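Local atomic coordinates of putative polyketide cyclase (Acidithiobacillus ferrooxidans, PDB entry 3F9S), a protein that is of unproven function but may act as a polyketide cyclase of the SnoaL-like type, in the NTF2 clan. Residues Q14-V19 with F72-L77; M86-T91 with H126-D131. All coordinates share one frame; numbering follows the deposited sequence. Where two conformers were deposited one is given.

Contact 1: Q14-V19 with F72-L77; sequences QFTREV and FDIQGL
Thr-16, on the inner side of helix 8-21, reaches strand 71-80 with its methyl group, and CG2 lies 3.5 Å from Phe-72 CB. The two side chains cross at about a right angle, with the methyl against the CB end of the phenylalanine: Thr-16 CG2 is 4.1 Å from Phe-72 CG and comes to the ring obliquely. A second apolar touch involves the end of Ile-74, whose CD1 sits 4.1 Å from Thr-16 CB. Ile-74 is extended at its tip (chi2 174°), which carries CD1 out to the helix, where the residue also packs on Thr-13.

The polar bonds of these residues go to partners outside the two segments. With CG2 anti to the backbone N, Thr-16 holds OG1 beside that N (chi1 -61°), and the hydroxyl bonds to Leu-12 O one turn back. On the strand, Gln-75 and Gly-76 both face Thr-87 in a classic beta bulge. Between helix and strand, Ser-21 OG bonds to Phe-72 N.

No hydrogen bond joins the two segments, so 14-19 and 72-77 touch through van der Waals contact alone, the threonine presenting carbon to carbon while its hydroxyl is satisfied inside the helix.

Contact 2: M86-T91 with H126-D131; sequences MTWLWT and HWQITD
The benzene end of the Trp-88 indole meets Thr-130 at its rim, CH2 lying 3.5 Å from Thr-130 CG2. This is the tight part of the contact. Trp-88 CZ2 is 3.7 Å from the same methyl, so CG2 sits against the CZ2-CH2 edge near the ring plane and leaves the indole faces to other neighbours. Phe-72, for one, meets the indole edge-to-face. Trp-88 CG stands between the backbone N and the carbonyl carbon (chi1 45°), which swings the ring along the sheet toward strand 122-130, although the backbones stay far apart, 9.1 Å between Trp-88 CA and Thr-130 CA.

Gln-128 makes the looser part. Its chain is extended, with CG anti to the backbone N (chi1 174°), and brings OE1 to 3.8 Å from Trp-88 CZ2, again at the ring edge, with the amide plane turned 72° from the indole. The polar ends are gripped by others: Thr-114 OG1, on the strand between, is hydrogen-bonded both to Gln-128 OE1 and to Trp-88 NE1, and thus ties the two side chains together. Gln-128 NE2 bonds to Asp-41 OD1 and to O1 of a glycerol, probably from the crystallisation liquor, which may mark a pocket.

Strand 107-118 separates the two strands, and the contact spans it on the concave side of the curved sheet. Aromatic and polar side chains on this face, with helix 8-21 packed against it, are consistent with the cone-like NTF2 fold, whose interior holds the active site in SnoaL-like cyclases.

Contacts 1 and 2 lie about 10 Å apart, centre to centre, and are joined by the antiparallel pairing of neighbouring strands 71-80 and 83-93: Gln-75 N is 2.7 Å from Thr-87 O, and Asp-73 N is 2.8 Å from Leu-89 O, both probable hydrogen bonds. Side chains continue the connection, with Thr-16 OG1 packed 3.3 Å from the selenium of selenomethionine Met-86, and Phe-72 CZ 3.4 Å from Trp-90 CD1. Bound glycerol, probably from the crystallisation liquor, lies near both contacts, about 4 Å from the Phe-72 side chain in contact 1 and about 3 Å from that of Gln-128 in contact 2 (nearest atoms), and may mark a pocket.

Contact 1: Q14-V19 with F72-L77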
loop_
_atom_site.group_PDB
_atom_site.type_symbol
_atom_site.label_atom_id
_atom_site.label_comp_id
_atom_site.label_asym_id
_atom_site.label_seq_id
_atom_site.Cartn_x
_atom_site.Cartn_y
_atom_site.Cartn_z
ATOM N N GLN A 14 11.080 -1.190 -16.142
ATOM C CA GLN A 14 12.269 -0.441 -16.610
ATOM C C GLN A 14 12.355 0.916 -15.921
ATOM O O GLN A 14 13.419 1.326 -15.478
ATOM C CB GLN A 14 12.258 -0.231 -18.133
ATOM C CG GLN A 14 13.644 0.128 -18.690
ATOM C CD GLN A 14 13.665 0.551 -20.159
ATOM O OE1 GLN A 14 12.703 1.119 -20.683
ATOM N NE2 GLN A 14 14.794 0.318 -20.813
ATOM N N PHE A 15 11.222 1.614 -15.879
ATOM C CA PHE A 15 11.095 2.903 -15.214
ATOM C C PHE A 15 11.559 2.840 -13.762
ATOM O O PHE A 15 12.359 3.657 -13.327
ATOM C CB PHE A 15 9.633 3.338 -15.282
ATOM C CG PHE A 15 9.196 4.267 -14.187
ATOM C CD1 PHE A 15 9.619 5.578 -14.123
ATOM C CD2 PHE A 15 8.322 3.793 -13.219
ATOM C CE1 PHE A 15 9.159 6.412 -13.088
ATOM C CE2 PHE A 15 7.878 4.597 -12.215
ATOM C CZ PHE A 15 8.291 5.897 -12.140
ATOM N N THR A 16 11.068 1.835 -13.040
ATOM C CA THR A 16 11.409 1.646 -11.634
ATOM C C THR A 16 12.891 1.406 -11.506
ATOM O O THR A 16 13.548 1.987 -10.645
ATOM C CB THR A 16 10.602 0.481 -11.023
ATOM O OG1 THR A 16 9.202 0.798 -11.101
ATOM C CG2 THR A 16 10.983 0.231 -9.564
ATOM N N ARG A 17 13.418 0.584 -12.402
ATOM C CA ARG A 17 14.833 0.286 -12.398
ATOM C C ARG A 17 15.662 1.538 -12.679
ATOM O O ARG A 17 16.529 1.904 -11.878
ATOM C CB ARG A 17 15.149 -0.803 -13.413
ATOM C CG ARG A 17 16.575 -1.256 -13.349
ATOM C CD ARG A 17 16.854 -2.322 -14.359
ATOM N NE ARG A 17 18.277 -2.649 -14.374
ATOM C CZ ARG A 17 18.865 -3.469 -15.247
ATOM N NH1 ARG A 17 18.176 -4.098 -16.205
ATOM N NH2 ARG A 17 20.176 -3.672 -15.145
ATOM N N GLU A 18 15.383 2.180 -13.800
ATOM C CA GLU A 18 16.188 3.322 -14.240
ATOM C C GLU A 18 16.086 4.550 -13.372
ATOM O O GLU A 18 17.103 5.113 -12.952
ATOM C CB GLU A 18 15.833 3.694 -15.676
ATOM C CG GLU A 18 16.225 2.649 -16.675
ATOM C CD GLU A 18 15.861 3.002 -18.105
ATOM O OE1 GLU A 18 15.116 3.975 -18.350
ATOM O OE2 GLU A 18 16.327 2.266 -19.001
ATOM N N VAL A 19 14.858 4.974 -13.124
ATOM C CA VAL A 19 14.646 6.200 -12.367
ATOM C C VAL A 19 14.833 5.996 -10.871
ATOM O O VAL A 19 15.615 6.706 -10.249
ATOM C CB VAL A 19 13.259 6.801 -12.630
ATOM C CG1 VAL A 19 13.010 8.034 -11.735
ATOM C CG2 VAL A 19 13.116 7.152 -14.102
ATOM N N PHE A 72 14.415 -0.684 -5.553
ATOM C CA PHE A 72 13.066 -1.239 -5.535
ATOM C C PHE A 72 13.141 -2.615 -6.159
ATOM O O PHE A 72 13.818 -2.807 -7.164
ATOM C CB PHE A 72 12.114 -0.377 -6.325
ATOM C CG PHE A 72 11.817 0.915 -5.659
ATOM C CD1 PHE A 72 12.745 1.954 -5.700
ATOM C CD2 PHE A 72 10.630 1.096 -4.971
ATOM C CE1 PHE A 72 12.477 3.165 -5.068
ATOM C CE2 PHE A 72 10.350 2.299 -4.345
ATOM C CZ PHE A 72 11.262 3.345 -4.409
ATOM N N ASP A 73 12.439 -3.556 -5.542
ATOM C CA ASP A 73 12.411 -4.940 -5.951
ATOM C C ASP A 73 10.942 -5.252 -6.141
ATOM O O ASP A 73 10.231 -5.521 -5.178
ATOM C CB ASP A 73 13.073 -5.771 -4.844
ATOM C CG ASP A 73 12.984 -7.261 -5.069
ATOM O OD1 ASP A 73 12.538 -7.716 -6.145
ATOM O OD2 ASP A 73 13.369 -7.970 -4.119
ATOM N N ILE A 74 10.515 -5.242 -7.403
ATOM C CA ILE A 74 9.117 -5.408 -7.743
ATOM C C ILE A 74 8.752 -6.835 -7.392
ATOM O O ILE A 74 9.478 -7.772 -7.727
ATOM C CB ILE A 74 8.848 -5.125 -9.232
ATOM C CG1 ILE A 74 9.153 -3.666 -9.567
ATOM C CG2 ILE A 74 7.384 -5.419 -9.596
ATOM C CD1 ILE A 74 9.051 -3.360 -11.035
ATOM N N GLN A 75 7.650 -6.963 -6.675
ATOM C CA GLN A 75 7.111 -8.242 -6.266
ATOM C C GLN A 75 6.012 -8.671 -7.201
ATOM O O GLN A 75 5.999 -9.810 -7.637
ATOM C CB GLN A 75 6.590 -8.172 -4.841
ATOM C CG GLN A 75 7.676 -7.805 -3.857
ATOM C CD GLN A 75 8.828 -8.761 -3.883
ATOM O OE1 GLN A 75 9.914 -8.436 -4.379
ATOM N NE2 GLN A 75 8.586 -9.966 -3.422
ATOM N N GLY A 76 5.046 -7.805 -7.442
ATOM C CA GLY A 76 3.943 -8.135 -8.315
ATOM C C GLY A 76 3.553 -6.947 -9.148
ATOM O O GLY A 76 3.776 -5.799 -8.750
ATOM N N LEU A 77 2.999 -7.232 -10.325
ATOM C CA LEU A 77 2.461 -6.194 -11.212
ATOM C C LEU A 77 1.072 -6.671 -11.549
ATOM O O LEU A 77 0.921 -7.793 -12.011
ATOM C CB LEU A 77 3.286 -6.037 -12.474
ATOM C CG LEU A 77 4.646 -5.392 -12.260
ATOM C CD1 LEU A 77 5.460 -5.464 -13.526
ATOM C CD2 LEU A 77 4.515 -3.949 -11.790
#

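Contact 2: M86-T91 with H126-D131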
loop_
_atom_site.group_PDB
_atom_site.type_symbol
_atom_site.label_atom_id
_atom_site.label_comp_id
_atom_site.label_asym_id
_atom_site.label_seq_id
_atom_site.Cartn_x
_atom_site.Cartn_y
_atom_site.Cartn_z
HETATM N N MSE A 86 1.911 -1.975 -8.651
HETATM C CA MSE A 86 3.191 -2.588 -8.435
HETATM C C MSE A 86 3.339 -2.736 -6.932
HETATM O O MSE A 86 3.169 -1.763 -6.204
HETATM C CB MSE A 86 4.294 -1.658 -8.939
HETATM C CG MSE A 86 5.671 -2.222 -8.863
HETATM SE SE MSE A 86 6.748 -0.647 -9.390
HETATM C CE MSE A 86 7.004 0.311 -7.826
ATOM N N THR A 87 3.575 -3.946 -6.481
ATOM C CA THR A 87 3.939 -4.189 -5.092
ATOM C C THR A 87 5.433 -4.352 -5.148
ATOM O O THR A 87 5.982 -4.870 -6.120
ATOM C CB THR A 87 3.254 -5.404 -4.505
ATOM O OG1 THR A 87 3.461 -6.528 -5.348
ATOM C CG2 THR A 87 1.756 -5.134 -4.361
ATOM N N TRP A 88 6.099 -3.929 -4.074
ATOM C CA TRP A 88 7.538 -3.920 -4.052
ATOM C C TRP A 88 8.116 -3.938 -2.662
ATOM O O TRP A 88 7.447 -3.596 -1.688
ATOM C CB TRP A 88 8.069 -2.689 -4.785
ATOM C CG TRP A 88 7.369 -1.407 -4.450
ATOM C CD1 TRP A 88 6.333 -0.892 -5.094
ATOM C CD2 TRP A 88 7.693 -0.493 -3.401
ATOM N NE1 TRP A 88 5.931 0.287 -4.533
ATOM C CE2 TRP A 88 6.753 0.569 -3.477
ATOM C CE3 TRP A 88 8.649 -0.477 -2.393
ATOM C CZ2 TRP A 88 6.780 1.655 -2.621
ATOM C CZ3 TRP A 88 8.680 0.603 -1.510
ATOM C CH2 TRP A 88 7.737 1.657 -1.629
ATOM N N LEU A 89 9.351 -4.414 -2.623
ATOM C CA LEU A 89 10.207 -4.362 -1.470
ATOM C C LEU A 89 11.223 -3.316 -1.859
ATOM O O LEU A 89 11.395 -2.972 -3.032
ATOM C CB LEU A 89 10.876 -5.698 -1.237
ATOM C CG LEU A 89 9.874 -6.822 -1.023
ATOM C CD1 LEU A 89 10.645 -8.106 -0.822
ATOM C CD2 LEU A 89 8.891 -6.597 0.109
ATOM N N TRP A 90 11.919 -2.830 -0.851
ATOM C CA TRP A 90 12.837 -1.741 -1.028
ATOM C C TRP A 90 13.916 -1.890 -0.012
ATOM O O TRP A 90 13.661 -2.338 1.111
ATOM C CB TRP A 90 12.032 -0.496 -0.755
ATOM C CG TRP A 90 12.704 0.795 -0.825
ATOM C CD1 TRP A 90 12.763 1.594 -1.905
ATOM C CD2 TRP A 90 13.329 1.500 0.245
ATOM N NE1 TRP A 90 13.383 2.760 -1.598
ATOM C CE2 TRP A 90 13.747 2.737 -0.277
ATOM C CE3 TRP A 90 13.545 1.227 1.604
ATOM C CZ2 TRP A 90 14.384 3.689 0.501
ATOM C CZ3 TRP A 90 14.184 2.167 2.377
ATOM C CH2 TRP A 90 14.617 3.379 1.825
ATOM N N THR A 91 15.134 -1.587 -0.432
ATOM C CA THR A 91 16.265 -1.648 0.445
ATOM C C THR A 91 17.087 -0.417 0.161
ATOM O O THR A 91 17.114 0.056 -0.968
ATOM C CB THR A 91 17.106 -2.906 0.184
ATOM O OG1 THR A 91 17.577 -2.887 -1.165
ATOM C CG2 THR A 91 16.259 -4.166 0.408
ATOM N N HIS A 126 0.270 8.404 -9.401
ATOM C CA HIS A 126 0.308 7.212 -8.568
ATOM C C HIS A 126 -0.519 7.344 -7.295
ATOM O O HIS A 126 -0.791 8.437 -6.835
ATOM C CB HIS A 126 1.730 6.764 -8.248
ATOM C CG HIS A 126 2.441 7.644 -7.270
ATOM N ND1 HIS A 126 3.346 8.605 -7.655
ATOM C CD2 HIS A 126 2.402 7.686 -5.915
ATOM C CE1 HIS A 126 3.830 9.203 -6.581
ATOM N NE2 HIS A 126 3.258 8.677 -5.516
ATOM N N TRP A 127 -0.941 6.194 -6.786
ATOM C CA TRP A 127 -1.661 6.065 -5.538
ATOM C C TRP A 127 -0.804 5.051 -4.806
ATOM O O TRP A 127 -0.708 3.899 -5.220
ATOM C CB TRP A 127 -3.048 5.539 -5.817
ATOM C CG TRP A 127 -3.977 5.724 -4.720
ATOM C CD1 TRP A 127 -4.962 6.653 -4.649
ATOM C CD2 TRP A 127 -4.072 4.935 -3.544
ATOM N NE1 TRP A 127 -5.659 6.499 -3.482
ATOM C CE2 TRP A 127 -5.136 5.450 -2.784
ATOM C CE3 TRP A 127 -3.376 3.822 -3.055
ATOM C CZ2 TRP A 127 -5.513 4.905 -1.556
ATOM C CZ3 TRP A 127 -3.748 3.293 -1.825
ATOM C CH2 TRP A 127 -4.800 3.842 -1.089
ATOM N N GLN A 128 -0.166 5.474 -3.725
ATOM C CA GLN A 128 0.821 4.650 -3.075
ATOM C C GLN A 128 0.668 4.553 -1.576
ATOM O O GLN A 128 0.196 5.474 -0.933
ATOM C CB GLN A 128 2.181 5.254 -3.383
ATOM C CG GLN A 128 3.364 4.652 -2.690
ATOM C CD GLN A 128 4.605 5.076 -3.385
ATOM O OE1 GLN A 128 4.950 4.475 -4.382
ATOM N NE2 GLN A 128 5.236 6.151 -2.926
ATOM N N ILE A 129 1.031 3.395 -1.052
ATOM C CA ILE A 129 1.137 3.227 0.399
ATOM C C ILE A 129 2.464 2.512 0.571
ATOM O O ILE A 129 2.764 1.590 -0.169
ATOM C CB ILE A 129 0.007 2.364 0.995
ATOM C CG1 ILE A 129 -1.359 2.857 0.556
ATOM C CG2 ILE A 129 0.138 2.320 2.539
ATOM C CD1 ILE A 129 -1.788 4.150 1.143
ATOM N N THR A 130 3.239 2.929 1.559
ATOM C CA THR A 130 4.507 2.306 1.855
ATOM C C THR A 130 4.563 2.062 3.353
ATOM O O THR A 130 3.883 2.734 4.130
ATOM C CB THR A 130 5.676 3.223 1.478
ATOM O OG1 THR A 130 5.712 4.316 2.380
ATOM C CG2 THR A 130 5.536 3.794 0.064
ATOM N N ASP A 131 5.419 1.134 3.750
ATOM C CA ASP A 131 5.600 0.790 5.155
ATOM C C ASP A 131 6.550 1.782 5.841
ATOM O O ASP A 131 7.673 1.449 6.238
ATOM C CB ASP A 131 6.103 -0.640 5.291
ATOM C CG ASP A 131 6.206 -1.086 6.726
ATOM O OD1 ASP A 131 5.534 -0.483 7.601
ATOM O OD2 ASP A 131 6.956 -2.053 6.952
#